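Local coordinates for protein fructuronate-tagaturonate epimerase UxaE from Cohnella laeviribosi in complex with 1 glycerol (Cohnella laeviribosi, PDB 6IL9) that probably interconverts fructuronate and tagaturonate as an epimerase, on a TIM-barrel scaffold that carries a zinc ion, at residues A[387-401]-A[436-448]. Residues are numbered along the deposited sequence; the frame is centred on the assembly and turned at random.
Sequences YRRMHQYALEHFEEA and QLLHITYGLLLQA
Leu437 enters helix 387-401 as a knob in a hole formed by His391, Ala394, Leu395 and Phe398. Its CB makes no contact with that helix; with chi1 at 168°, CG lies opposite the backbone N and comes 3.9 Å from Ala394 CB. The branches then part: CD1 lies 3.6 Å from Phe398 CD1, while CD2 sits over one face of the His391 imidazole, 4.1 Å from the ring centroid, a CH-pi contact. Leu395 CD2 also touches Leu437 CD2, its side chain crossing at about a right angle. The imidazole is held by a hydrogen bond of 2.8 Å between His391 ND1 and Tyr387 OH, either of which could be the donor.

One turn on, Thr441 OG1 donates to a lone pair of Leu437 O, and the same OG1 lies 3.5 Å from Ala394 CB. Leu444 CD1 packs 3.8 Å from Ala401 CB. A water bridges the segments, 2.6 Å from Tyr393 OH and donating to Leu444 O at 2.9 Å.

Between N-to-C directions, 387-401 makes 81° with 436-440 and 127° with 442-446. Around this mainly apolar junction, helix 369-382, which follows the barrel's eighth strand (363-367), meets Tyr387 and Leu438; helix 458-467 meets Met390, and helix 125-131 packs against Tyr442.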
# COMPACT_ATOMS: atom_id res chain seq x y z
N TYR A 387 12.69 -22.45 -0.85
CA TYR A 387 13.39 -21.17 -0.98
C TYR A 387 14.44 -21.24 -2.09
O TYR A 387 14.53 -20.34 -2.94
CB TYR A 387 14.03 -20.73 0.34
CG TYR A 387 14.74 -19.42 0.09
CD1 TYR A 387 14.04 -18.21 0.14
CD2 TYR A 387 16.08 -19.40 -0.31
CE1 TYR A 387 14.67 -17.02 -0.15
CE2 TYR A 387 16.71 -18.20 -0.62
CZ TYR A 387 15.99 -17.02 -0.53
OH TYR A 387 16.63 -15.84 -0.85
N ARG A 388 15.27 -22.29 -2.08
CA ARG A 388 16.33 -22.41 -3.09
C ARG A 388 15.75 -22.41 -4.49
O ARG A 388 16.28 -21.74 -5.39
CB ARG A 388 17.14 -23.69 -2.87
CG ARG A 388 17.94 -23.72 -1.59
CD ARG A 388 18.81 -25.00 -1.50
NE ARG A 388 19.51 -25.02 -0.23
CZ ARG A 388 20.70 -24.46 -0.02
NH1 ARG A 388 21.34 -23.84 -1.00
NH2 ARG A 388 21.23 -24.51 1.19
N ARG A 389 14.66 -23.15 -4.71
CA ARG A 389 14.05 -23.17 -6.03
C ARG A 389 13.52 -21.80 -6.43
O ARG A 389 13.67 -21.38 -7.58
CB ARG A 389 12.95 -24.22 -6.07
CG ARG A 389 13.48 -25.65 -5.98
CD ARG A 389 12.35 -26.65 -5.94
NE ARG A 389 11.41 -26.41 -7.03
CZ ARG A 389 10.11 -26.24 -6.86
NH1 ARG A 389 9.57 -26.29 -5.65
NH2 ARG A 389 9.34 -26.01 -7.92
N MET A 390 12.89 -21.09 -5.48
CA MET A 390 12.36 -19.75 -5.78
C MET A 390 13.48 -18.75 -6.03
O MET A 390 13.39 -17.92 -6.94
CB MET A 390 11.45 -19.28 -4.63
CG MET A 390 10.18 -20.12 -4.43
SD MET A 390 9.05 -19.58 -3.09
CE MET A 390 8.47 -18.01 -3.73
N HIS A 391 14.54 -18.80 -5.22
CA HIS A 391 15.65 -17.87 -5.36
C HIS A 391 16.34 -18.06 -6.71
O HIS A 391 16.61 -17.10 -7.43
CB HIS A 391 16.61 -18.07 -4.18
CG HIS A 391 17.86 -17.24 -4.20
ND1 HIS A 391 18.20 -16.40 -3.16
CD2 HIS A 391 18.88 -17.17 -5.09
CE1 HIS A 391 19.37 -15.83 -3.41
NE2 HIS A 391 19.80 -16.28 -4.58
N GLN A 392 16.58 -19.32 -7.08
CA GLN A 392 17.23 -19.60 -8.36
C GLN A 392 16.38 -19.15 -9.54
O GLN A 392 16.89 -18.59 -10.52
CB GLN A 392 17.56 -21.09 -8.47
CG GLN A 392 18.53 -21.43 -9.60
CD GLN A 392 19.84 -20.67 -9.50
OE1 GLN A 392 20.51 -20.68 -8.46
NE2 GLN A 392 20.22 -20.01 -10.59
N TYR A 393 15.06 -19.36 -9.45
CA TYR A 393 14.15 -18.91 -10.49
C TYR A 393 14.17 -17.39 -10.61
O TYR A 393 14.20 -16.85 -11.72
CB TYR A 393 12.74 -19.41 -10.19
CG TYR A 393 11.73 -19.29 -11.32
CD1 TYR A 393 10.94 -18.16 -11.46
CD2 TYR A 393 11.53 -20.35 -12.20
CE1 TYR A 393 10.01 -18.05 -12.46
CE2 TYR A 393 10.59 -20.25 -13.21
CZ TYR A 393 9.83 -19.11 -13.34
OH TYR A 393 8.90 -19.02 -14.34
N ALA A 394 14.16 -16.70 -9.47
CA ALA A 394 14.25 -15.25 -9.48
C ALA A 394 15.53 -14.78 -10.18
O ALA A 394 15.49 -13.84 -10.98
CB ALA A 394 14.20 -14.72 -8.05
N LEU A 395 16.66 -15.43 -9.89
CA LEU A 395 17.91 -15.10 -10.58
C LEU A 395 17.76 -15.28 -12.08
O LEU A 395 18.22 -14.43 -12.86
CB LEU A 395 19.04 -15.99 -10.07
CG LEU A 395 19.70 -15.65 -8.74
CD1 LEU A 395 20.62 -16.80 -8.31
CD2 LEU A 395 20.48 -14.35 -8.84
N GLU A 396 17.11 -16.36 -12.50
CA GLU A 396 17.02 -16.67 -13.91
C GLU A 396 16.11 -15.71 -14.66
O GLU A 396 16.26 -15.55 -15.88
CB GLU A 396 16.53 -18.11 -14.09
CG GLU A 396 17.59 -19.14 -13.75
CD GLU A 396 17.04 -20.55 -13.64
OE1 GLU A 396 15.83 -20.75 -13.90
OE2 GLU A 396 17.82 -21.46 -13.29
N HIS A 397 15.16 -15.07 -13.98
CA HIS A 397 14.16 -14.23 -14.63
C HIS A 397 14.20 -12.78 -14.15
O HIS A 397 13.28 -12.01 -14.45
CB HIS A 397 12.76 -14.81 -14.41
CG HIS A 397 12.59 -16.17 -15.02
ND1 HIS A 397 12.32 -16.35 -16.36
CD2 HIS A 397 12.66 -17.41 -14.47
CE1 HIS A 397 12.23 -17.64 -16.61
NE2 HIS A 397 12.43 -18.31 -15.49
N PHE A 398 15.27 -12.38 -13.45
CA PHE A 398 15.32 -11.06 -12.83
C PHE A 398 15.13 -9.94 -13.85
O PHE A 398 14.43 -8.95 -13.58
CB PHE A 398 16.66 -10.93 -12.12
CG PHE A 398 16.84 -9.65 -11.37
CD1 PHE A 398 16.03 -9.33 -10.31
CD2 PHE A 398 17.86 -8.78 -11.72
CE1 PHE A 398 16.22 -8.16 -9.59
CE2 PHE A 398 18.05 -7.61 -11.01
CZ PHE A 398 17.23 -7.30 -9.96
N GLU A 399 15.73 -10.08 -15.04
CA GLU A 399 15.66 -9.02 -16.04
C GLU A 399 14.21 -8.69 -16.41
O GLU A 399 13.89 -7.53 -16.68
CB GLU A 399 16.46 -9.42 -17.27
CG GLU A 399 17.23 -8.29 -17.93
CD GLU A 399 17.55 -8.57 -19.40
OE1 GLU A 399 17.64 -9.76 -19.78
OE2 GLU A 399 17.71 -7.60 -20.18
N GLU A 400 13.33 -9.70 -16.43
CA GLU A 400 11.93 -9.44 -16.75
C GLU A 400 11.28 -8.54 -15.71
O GLU A 400 10.41 -7.72 -16.05
CB GLU A 400 11.16 -10.76 -16.86
CG GLU A 400 11.81 -11.77 -17.80
CD GLU A 400 11.44 -13.21 -17.47
OE1 GLU A 400 10.35 -13.43 -16.91
OE2 GLU A 400 12.24 -14.12 -17.77
N ALA A 401 11.69 -8.66 -14.46
CA ALA A 401 11.06 -7.90 -13.39
C ALA A 401 11.64 -6.49 -13.27
O ALA A 401 10.92 -5.56 -12.86
CB ALA A 401 11.19 -8.69 -12.09
N GLN A 436 16.16 -7.18 -2.89
CA GLN A 436 15.58 -6.61 -4.10
C GLN A 436 15.26 -7.69 -5.13
O GLN A 436 14.25 -7.60 -5.83
CB GLN A 436 16.52 -5.57 -4.70
CG GLN A 436 16.67 -4.35 -3.80
CD GLN A 436 17.22 -3.17 -4.56
OE1 GLN A 436 18.22 -3.28 -5.27
NE2 GLN A 436 16.57 -2.02 -4.42
N LEU A 437 16.12 -8.71 -5.21
CA LEU A 437 15.91 -9.81 -6.14
C LEU A 437 14.56 -10.47 -5.89
O LEU A 437 13.79 -10.70 -6.83
CB LEU A 437 17.03 -10.83 -5.98
CG LEU A 437 16.86 -12.18 -6.66
CD1 LEU A 437 16.96 -12.01 -8.17
CD2 LEU A 437 17.90 -13.18 -6.14
N LEU A 438 14.26 -10.77 -4.63
CA LEU A 438 13.00 -11.44 -4.30
C LEU A 438 11.83 -10.46 -4.26
O LEU A 438 10.70 -10.85 -4.56
CB LEU A 438 13.13 -12.16 -2.95
CG LEU A 438 13.66 -13.61 -2.96
CD1 LEU A 438 12.68 -14.54 -3.64
CD2 LEU A 438 15.04 -13.74 -3.62
N HIS A 439 12.08 -9.19 -3.93
CA HIS A 439 11.00 -8.21 -3.80
C HIS A 439 10.27 -8.05 -5.13
O HIS A 439 9.04 -8.12 -5.19
CB HIS A 439 11.58 -6.86 -3.34
CG HIS A 439 10.56 -5.83 -2.93
ND1 HIS A 439 9.59 -5.35 -3.79
CD2 HIS A 439 10.40 -5.16 -1.76
CE1 HIS A 439 8.86 -4.45 -3.16
NE2 HIS A 439 9.33 -4.31 -1.93
N ILE A 440 11.04 -7.88 -6.20
CA ILE A 440 10.51 -7.43 -7.48
C ILE A 440 10.02 -8.59 -8.34
O ILE A 440 9.22 -8.37 -9.26
CB ILE A 440 11.64 -6.60 -8.12
CG1 ILE A 440 11.58 -5.14 -7.67
CG2 ILE A 440 11.68 -6.69 -9.59
CD1 ILE A 440 11.81 -4.91 -6.25
N THR A 441 10.42 -9.82 -8.02
CA THR A 441 10.05 -11.01 -8.78
C THR A 441 8.82 -11.71 -8.21
O THR A 441 8.54 -12.85 -8.60
CB THR A 441 11.22 -12.00 -8.85
OG1 THR A 441 11.73 -12.29 -7.53
CG2 THR A 441 12.37 -11.44 -9.73
N TYR A 442 8.06 -11.06 -7.32
CA TYR A 442 6.89 -11.70 -6.71
C TYR A 442 5.91 -12.19 -7.76
O TYR A 442 5.35 -13.29 -7.63
CB TYR A 442 6.19 -10.73 -5.75
CG TYR A 442 5.53 -9.55 -6.45
CD1 TYR A 442 6.28 -8.48 -6.92
CD2 TYR A 442 4.16 -9.52 -6.67
CE1 TYR A 442 5.68 -7.41 -7.57
CE2 TYR A 442 3.55 -8.46 -7.31
CZ TYR A 442 4.31 -7.41 -7.77
OH TYR A 442 3.70 -6.35 -8.40
N GLY A 443 5.65 -11.38 -8.79
CA GLY A 443 4.66 -11.76 -9.79
C GLY A 443 5.13 -12.94 -10.63
O GLY A 443 4.38 -13.90 -10.84
N LEU A 444 6.38 -12.89 -11.09
CA LEU A 444 6.96 -14.01 -11.84
C LEU A 444 6.96 -15.30 -11.03
O LEU A 444 6.78 -16.38 -11.59
CB LEU A 444 8.39 -13.68 -12.25
CG LEU A 444 8.64 -12.53 -13.20
CD1 LEU A 444 10.12 -12.21 -13.14
CD2 LEU A 444 8.21 -12.92 -14.60
N LEU A 445 7.24 -15.20 -9.73
CA LEU A 445 7.29 -16.40 -8.90
C LEU A 445 5.89 -16.95 -8.64
O LEU A 445 5.65 -18.16 -8.74
CB LEU A 445 7.99 -16.09 -7.58
CG LEU A 445 9.50 -15.88 -7.66
CD1 LEU A 445 10.03 -15.16 -6.41
CD2 LEU A 445 10.21 -17.22 -7.82
N LEU A 446 4.96 -16.06 -8.28
CA LEU A 446 3.60 -16.47 -7.93
C LEU A 446 2.88 -17.08 -9.12
O LEU A 446 2.09 -18.02 -8.97
CB LEU A 446 2.82 -15.27 -7.40
CG LEU A 446 2.44 -15.11 -5.92
CD1 LEU A 446 3.00 -16.19 -5.01
CD2 LEU A 446 2.81 -13.69 -5.43
N GLN A 447 3.11 -16.55 -10.32
CA GLN A 447 2.40 -17.03 -11.50
C GLN A 447 3.16 -18.12 -12.25
O GLN A 447 2.65 -18.62 -13.26
CB GLN A 447 2.08 -15.86 -12.43
CG GLN A 447 1.33 -14.73 -11.73
CD GLN A 447 -0.17 -14.74 -11.98
OE1 GLN A 447 -0.90 -15.60 -11.47
NE2 GLN A 447 -0.65 -13.77 -12.77
N ALA A 448 4.35 -18.51 -11.78
CA ALA A 448 5.15 -19.51 -12.48
C ALA A 448 4.43 -20.86 -12.52
O ALA A 448 3.79 -21.28 -11.55
CB ALA A 448 6.50 -19.68 -11.80
O HOH W 1 7.38 -16.95 -14.38